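Local coordinates for protein putative adhesin (Parabacteroides distasonis, PDB 3LJY) that is of uncertain function but, as a putative lipoprotein adhesin with a head domain of the GIN type, probably takes part in cell adhesion, at residues A[54-59]-A[65-70]; A[87-92]-A[100-105]; A[111-114]-A[120-123]. All coordinates share one frame; numbering follows the deposited sequence.

Contact 1: A[54-59]-A[65-70]; sequences PYVNIE and LTIAFK
The carbonyl oxygen of Tyr55 is gripped from the end of the facing segment by Lys70 N at 2.7 Å and by a CA-H...O contact from Phe69 CA at 3.3 Å. Farther along, Asn57 and Ala68 exchange two backbone bonds, Asn57 N to Ala68 O (2.7 Å) and Ala68 N to Asn57 O, as do Glu59 and Thr66. These are antiparallel hydrogen-bonded pairs; Val56 with Phe69 and Ile58 with Ile67 are the non-hydrogen-bonded pairs between them.

Alternation sorts the side chains. On one face, beta-branched Val56, Ile58 and Ile67, which suit an extended backbone, join Leu65 and Phe69. Val56 CG2 meets Phe69 CE1 at 3.9 Å. Ile58 lies beside Leu65 and Ile67, all pointing the same way: chi1 of -55° sets CG1 beside the backbone N and leaves CG2 opposite that N, where it meets Leu65 CD1 at 3.9 Å. Val44, Phe33 and Phe80 continue this apolar layer, and the rings of Phe69 and Phe80 meet with planes at about 60°.

The other face, with Asn57, Glu59 and Thr66 beside the small Ala68, is mostly polar, as befits a surface. The Lys70 chain bends at chi3 (77°) and passes across the Asn57 amide, its CD 3.8 Å from Asn57 ND2. That ND2 gives a weak bond to Glu59 OE2. A water joins Thr66 OG1 (2.8 Å) more weakly to Glu59 O. Leu65 bonds through its backbone to Glu24 and Lys26, tying the pair into the wider sheet. One apolar face turned inward and one largely polar face mark this as an amphipathic antiparallel beta hairpin at the sheet's margin.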
# COMPACT_ATOMS: atom_id res chain seq x y z
N PRO A 54 17.68 -22.46 6.05
CA PRO A 54 17.54 -22.82 7.47
C PRO A 54 17.28 -21.67 8.44
O PRO A 54 16.82 -21.94 9.54
CB PRO A 54 18.89 -23.48 7.82
CG PRO A 54 19.77 -23.38 6.61
CD PRO A 54 18.91 -22.99 5.44
N TYR A 55 17.55 -20.42 8.06
CA TYR A 55 17.31 -19.28 8.94
C TYR A 55 16.02 -18.56 8.63
O TYR A 55 15.69 -17.62 9.33
CB TYR A 55 18.50 -18.33 8.86
CG TYR A 55 19.81 -19.07 9.05
CD1 TYR A 55 19.99 -19.93 10.13
CD2 TYR A 55 20.86 -18.91 8.16
CE1 TYR A 55 21.18 -20.62 10.31
CE2 TYR A 55 22.06 -19.59 8.33
CZ TYR A 55 22.22 -20.44 9.41
OH TYR A 55 23.41 -21.13 9.58
N VAL A 56 15.29 -19.02 7.62
CA VAL A 56 14.02 -18.41 7.24
C VAL A 56 12.94 -18.88 8.20
O VAL A 56 12.68 -20.06 8.28
CB VAL A 56 13.63 -18.79 5.80
CG1 VAL A 56 12.17 -18.32 5.48
CG2 VAL A 56 14.64 -18.21 4.80
N ASN A 57 12.32 -17.94 8.91
CA ASN A 57 11.28 -18.27 9.89
C ASN A 57 9.91 -17.82 9.39
O ASN A 57 9.63 -16.65 9.35
CB ASN A 57 11.64 -17.63 11.23
CG ASN A 57 10.74 -18.07 12.36
OD1 ASN A 57 10.28 -19.22 12.41
ND2 ASN A 57 10.48 -17.15 13.28
N ILE A 58 9.07 -18.76 9.01
CA ILE A 58 7.71 -18.49 8.53
C ILE A 58 6.70 -18.82 9.64
O ILE A 58 6.64 -19.97 10.07
CB ILE A 58 7.38 -19.37 7.28
CG1 ILE A 58 8.45 -19.16 6.17
CG2 ILE A 58 6.01 -19.03 6.74
CD1 ILE A 58 8.49 -20.20 5.08
N GLU A 59 5.93 -17.84 10.12
CA GLU A 59 4.94 -18.09 11.17
C GLU A 59 3.60 -17.51 10.79
O GLU A 59 3.54 -16.44 10.20
CB GLU A 59 5.39 -17.49 12.50
CG GLU A 59 6.52 -18.28 13.19
CD GLU A 59 7.18 -17.50 14.36
OE1 GLU A 59 7.09 -16.24 14.38
OE2 GLU A 59 7.79 -18.14 15.25
N LEU A 65 0.45 -13.59 9.14
CA LEU A 65 1.71 -14.11 8.57
C LEU A 65 2.91 -13.15 8.76
O LEU A 65 2.85 -12.00 8.38
CB LEU A 65 1.55 -14.41 7.07
CG LEU A 65 2.76 -14.94 6.31
CD1 LEU A 65 3.22 -16.31 6.84
CD2 LEU A 65 2.50 -15.01 4.84
N THR A 66 3.99 -13.64 9.37
CA THR A 66 5.29 -12.96 9.39
C THR A 66 6.37 -13.92 8.80
O THR A 66 6.38 -15.13 9.05
CB THR A 66 5.70 -12.48 10.82
OG1 THR A 66 5.55 -13.53 11.76
CG2 THR A 66 4.79 -11.34 11.32
N ILE A 67 7.23 -13.38 7.94
CA ILE A 67 8.37 -14.09 7.40
C ILE A 67 9.61 -13.26 7.65
O ILE A 67 9.70 -12.11 7.21
CB ILE A 67 8.22 -14.36 5.88
CG1 ILE A 67 6.92 -15.10 5.60
CG2 ILE A 67 9.40 -15.16 5.36
CD1 ILE A 67 6.65 -15.25 4.19
N ALA A 68 10.55 -13.81 8.39
CA ALA A 68 11.78 -13.08 8.69
C ALA A 68 12.90 -14.07 8.95
O ALA A 68 12.66 -15.27 9.02
CB ALA A 68 11.56 -12.15 9.90
N PHE A 69 14.13 -13.56 9.06
CA PHE A 69 15.29 -14.39 9.40
C PHE A 69 15.40 -14.65 10.91
O PHE A 69 15.11 -13.78 11.71
CB PHE A 69 16.58 -13.75 8.92
CG PHE A 69 16.82 -13.89 7.45
CD1 PHE A 69 16.83 -15.13 6.84
CD2 PHE A 69 17.09 -12.77 6.68
CE1 PHE A 69 17.07 -15.27 5.50
CE2 PHE A 69 17.33 -12.90 5.33
CZ PHE A 69 17.33 -14.15 4.73
N LYS A 70 15.85 -15.85 11.30
CA LYS A 70 15.97 -16.27 12.71
C LYS A 70 17.17 -17.19 13.01
O LYS A 70 17.33 -18.26 12.40
CB LYS A 70 14.70 -16.98 13.18
CG LYS A 70 14.64 -17.26 14.71
CD LYS A 70 13.60 -18.35 15.06
CE LYS A 70 14.12 -19.77 14.73
NZ LYS A 70 13.04 -20.79 14.46
O HOH W 1 15.08 -20.80 11.77
O HOH W 2 3.16 -14.65 12.73

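Contact 2: A[87-92]-A[100-105]; sequences KWLAAA and FMVNSP
The Phe100 ring turns its edge to Leu89, whose CD2 methyl lies near the ring plane, 4.1 Å from CZ. Ala92 CB approaches the same end of the ring obliquely, 3.9 Å from CE2. Leucine and phenylalanine come from opposite directions. The CB of Phe100 already points toward segment 87-92; chi1 of -179° sets CG opposite the backbone N, and from there the ring's CE2 and CZ end meets Ala92 and Leu89.

Val102, two residues on and on the same face of its strand, adds a second apolar touch: its CG2 meets Leu89 CD2 at 4.1 Å, so one leucine methyl touches both ring and valine. Alanine suits position 92, since its single methyl is enough to touch so long a partner while the backbones stay 8.9 Å apart at the Ala92 and Phe100 CA atoms. No hydrogen bond links the two segments.

Around these four buried residues the packing goes on through Tyr35 and Ile25, which touch Leu89, and Leu123, which touches Val102. Beyond strand 99-102, Ser104 OG donates to Pro105 O at 2.7 Å and also bonds Gln37 N. Strand 91-94 with the loop leading into it, facing strand 99-102 through apolar side chains rather than pairing with it, is characteristic of the interior of a parallel beta-helix, as in the pectate-lyase-like clan.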
# COMPACT_ATOMS: atom_id res chain seq x y z
N LYS A 87 -7.43 -16.56 1.94
CA LYS A 87 -8.79 -16.32 1.50
C LYS A 87 -9.11 -14.84 1.56
O LYS A 87 -9.91 -14.34 0.78
CB LYS A 87 -9.80 -17.08 2.35
CG LYS A 87 -9.51 -18.57 2.58
CD LYS A 87 -10.69 -19.27 3.23
CE LYS A 87 -10.32 -20.57 3.96
NZ LYS A 87 -10.48 -20.47 5.46
N TRP A 88 -8.46 -14.13 2.49
CA TRP A 88 -8.75 -12.74 2.75
C TRP A 88 -7.50 -11.94 3.09
O TRP A 88 -6.58 -12.48 3.66
CB TRP A 88 -9.73 -12.63 3.94
CG TRP A 88 -11.00 -13.47 3.84
CD1 TRP A 88 -11.27 -14.62 4.51
CD2 TRP A 88 -12.14 -13.20 3.03
NE1 TRP A 88 -12.50 -15.08 4.17
CE2 TRP A 88 -13.06 -14.23 3.26
CE3 TRP A 88 -12.48 -12.18 2.13
CZ2 TRP A 88 -14.32 -14.28 2.63
CZ3 TRP A 88 -13.73 -12.22 1.50
CH2 TRP A 88 -14.63 -13.27 1.75
N LEU A 89 -7.49 -10.64 2.77
CA LEU A 89 -6.47 -9.71 3.26
C LEU A 89 -7.12 -8.48 3.88
O LEU A 89 -7.46 -7.51 3.20
CB LEU A 89 -5.52 -9.30 2.14
CG LEU A 89 -4.27 -8.45 2.53
CD1 LEU A 89 -3.24 -9.25 3.37
CD2 LEU A 89 -3.65 -7.89 1.26
N ALA A 90 -7.30 -8.54 5.19
CA ALA A 90 -7.86 -7.43 5.95
C ALA A 90 -6.79 -6.34 6.21
O ALA A 90 -7.12 -5.14 6.30
CB ALA A 90 -8.42 -7.93 7.28
N ALA A 91 -5.53 -6.74 6.36
CA ALA A 91 -4.49 -5.78 6.75
C ALA A 91 -3.13 -6.18 6.27
O ALA A 91 -2.79 -7.38 6.26
CB ALA A 91 -4.45 -5.63 8.29
N ALA A 92 -2.33 -5.19 5.87
CA ALA A 92 -0.90 -5.40 5.63
C ALA A 92 -0.09 -4.27 6.22
O ALA A 92 -0.46 -3.12 6.10
CB ALA A 92 -0.57 -5.58 4.11
N PHE A 100 5.77 -4.96 -1.66
CA PHE A 100 4.59 -5.75 -1.41
C PHE A 100 3.66 -5.71 -2.63
O PHE A 100 3.22 -4.66 -3.03
CB PHE A 100 3.89 -5.27 -0.14
CG PHE A 100 2.65 -6.07 0.21
CD1 PHE A 100 2.76 -7.37 0.68
CD2 PHE A 100 1.40 -5.54 0.06
CE1 PHE A 100 1.64 -8.12 0.99
CE2 PHE A 100 0.27 -6.28 0.38
CZ PHE A 100 0.39 -7.58 0.83
N MSE A 101 3.42 -6.85 -3.26
CA MSE A 101 2.64 -6.91 -4.50
C MSE A 101 1.48 -7.83 -4.34
O MSE A 101 1.67 -8.96 -3.97
CB MSE A 101 3.52 -7.39 -5.65
CG MSE A 101 4.61 -6.40 -5.95
SE MSE A 101 6.11 -6.99 -6.96
CE MSE A 101 6.95 -8.11 -5.63
N VAL A 102 0.27 -7.31 -4.58
CA VAL A 102 -0.95 -8.14 -4.68
C VAL A 102 -1.19 -8.35 -6.15
O VAL A 102 -1.42 -7.41 -6.87
CB VAL A 102 -2.17 -7.51 -3.97
CG1 VAL A 102 -3.48 -8.33 -4.26
CG2 VAL A 102 -1.89 -7.40 -2.46
N ASN A 103 -1.10 -9.61 -6.58
CA ASN A 103 -1.07 -9.97 -7.99
C ASN A 103 -2.37 -10.55 -8.49
O ASN A 103 -2.41 -10.96 -9.64
CB ASN A 103 0.05 -11.00 -8.25
CG ASN A 103 1.41 -10.45 -7.95
OD1 ASN A 103 1.71 -9.31 -8.32
ND2 ASN A 103 2.23 -11.21 -7.25
N SER A 104 -3.40 -10.60 -7.64
CA SER A 104 -4.72 -11.07 -8.02
C SER A 104 -5.70 -9.94 -7.78
O SER A 104 -5.37 -8.99 -7.11
CB SER A 104 -5.14 -12.22 -7.13
OG SER A 104 -5.28 -11.72 -5.81
N PRO A 105 -6.93 -10.05 -8.32
CA PRO A 105 -7.99 -9.23 -7.80
C PRO A 105 -8.05 -9.39 -6.29
O PRO A 105 -7.63 -10.43 -5.77
CB PRO A 105 -9.22 -9.81 -8.46
CG PRO A 105 -8.74 -10.42 -9.71
CD PRO A 105 -7.40 -10.92 -9.42

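Contact 3: A[111-114]-A[120-123]; sequences TVIK and LVQL
Ile113 points toward strand 120-123 and is met tip to tip by two side chains, Val121 and Leu123. Its two branches divide the work. With CG1 beside the backbone N (chi1 -46°), CG2 takes the position across from that N and reaches Val121 CG2 at 3.9 Å. The other branch runs on through CG1, and because chi2 is extended (-171°) CD1 is carried on toward Leu123, where it touches both methyls, CD1 and CD2, each at 3.9 Å. Val121 CG1 also comes within 4.1 Å of Ile113 CD1, so the isoleucine's terminal methyl meets both partners.

The residue types fit these places. Isoleucine offers one short and one long branch from a single beta carbon, and so can serve two neighbours, Val121 and Leu123. Valine, with both methyls close to its backbone, meets the isoleucine where the strands stand 8.6 Å apart between the CA atoms of Ile113 and Val121. Leucine, forked at CG, spreads two methyls over one. Gln122, alternating with these residues, bonds Asn99 OD1 through NE2.

Neighbouring strands extend the packing: Met142 touches Ile113 and Val121, while Val144 touches Leu123. The backbone bonds instead join strand 110-115 to the next strands of its own sheet, Val112 to Ala90 and Ala92, and Ile113 to Asp133. Strands 110-115 and 120-123 lie in different sheets and face each other across the interior, consistent with one coil of a parallel beta-helix. With no hydrogen bond or charge pair between the two segments, cohesion here rests on dispersion and the exclusion of water, and so on how well the methyl groups fit together.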
# COMPACT_ATOMS: atom_id res chain seq x y z
N THR A 111 -9.84 -3.38 3.72
CA THR A 111 -8.38 -3.65 3.68
C THR A 111 -7.66 -2.40 4.15
O THR A 111 -7.93 -1.31 3.64
CB THR A 111 -7.91 -4.08 2.25
OG1 THR A 111 -8.52 -5.34 1.90
CG2 THR A 111 -6.34 -4.20 2.15
N VAL A 112 -6.81 -2.55 5.17
CA VAL A 112 -5.99 -1.46 5.69
C VAL A 112 -4.54 -1.75 5.40
O VAL A 112 -4.03 -2.76 5.84
CB VAL A 112 -6.13 -1.33 7.24
CG1 VAL A 112 -5.26 -0.17 7.76
CG2 VAL A 112 -7.56 -1.11 7.63
N ILE A 113 -3.86 -0.89 4.65
CA ILE A 113 -2.44 -1.08 4.37
C ILE A 113 -1.62 0.09 4.94
O ILE A 113 -1.95 1.26 4.74
CB ILE A 113 -2.11 -1.22 2.83
CG1 ILE A 113 -3.09 -2.17 2.15
CG2 ILE A 113 -0.58 -1.66 2.59
CD1 ILE A 113 -2.71 -2.52 0.75
N LYS A 114 -0.56 -0.25 5.64
CA LYS A 114 0.33 0.74 6.18
C LYS A 114 1.72 0.46 5.63
O LYS A 114 2.22 -0.66 5.79
CB LYS A 114 0.38 0.63 7.70
CG LYS A 114 -0.88 1.11 8.31
CD LYS A 114 -1.05 0.62 9.75
CE LYS A 114 -2.47 0.92 10.23
NZ LYS A 114 -2.87 2.35 9.95
N LEU A 120 7.44 -0.13 -0.95
CA LEU A 120 6.58 0.02 -2.10
C LEU A 120 5.41 -0.97 -1.88
O LEU A 120 5.63 -2.10 -1.48
CB LEU A 120 7.36 -0.32 -3.39
CG LEU A 120 6.58 -0.34 -4.71
CD1 LEU A 120 5.78 0.99 -4.92
CD2 LEU A 120 7.48 -0.60 -5.89
N VAL A 121 4.19 -0.51 -2.12
CA VAL A 121 3.03 -1.39 -2.25
C VAL A 121 2.46 -1.26 -3.68
O VAL A 121 2.31 -0.15 -4.16
CB VAL A 121 1.96 -1.04 -1.23
CG1 VAL A 121 0.61 -1.73 -1.54
CG2 VAL A 121 2.48 -1.30 0.20
N GLN A 122 2.16 -2.40 -4.32
CA GLN A 122 1.53 -2.45 -5.65
C GLN A 122 0.29 -3.34 -5.65
O GLN A 122 0.42 -4.55 -5.55
CB GLN A 122 2.51 -2.99 -6.68
CG GLN A 122 3.91 -2.38 -6.56
CD GLN A 122 4.81 -2.75 -7.72
OE1 GLN A 122 4.43 -2.58 -8.87
NE2 GLN A 122 6.01 -3.23 -7.41
N LEU A 123 -0.91 -2.76 -5.73
CA LEU A 123 -2.14 -3.53 -5.91
C LEU A 123 -2.47 -3.49 -7.37
O LEU A 123 -2.99 -2.48 -7.86
CB LEU A 123 -3.31 -3.02 -5.06
CG LEU A 123 -2.91 -2.71 -3.61
CD1 LEU A 123 -4.05 -2.02 -2.83
CD2 LEU A 123 -2.38 -3.94 -2.85

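The contacts follow one another along the chain: contact 1 closes before contact 2 opens, and contact 2 before contact 3. Contact 1 lies at one end, about 22 Å from the centre of the chain, and its centre is about 19 Å from that of contact 2 and about 21 Å from that of contact 3. Contacts 2 and 3 sit about 8 Å apart, centre to centre, and are successive layers: strands 91-94 and 110-115 are parallel neighbours, as are 99-102 and 120-123. Probable hydrogen bonds from Thr111 OG1 to Leu89 O and from Gln122 N to Phe100 O join them. The hairpin of contact 1 thus forms one edge of the sheet whose later strands stack as a parallel beta-helical body.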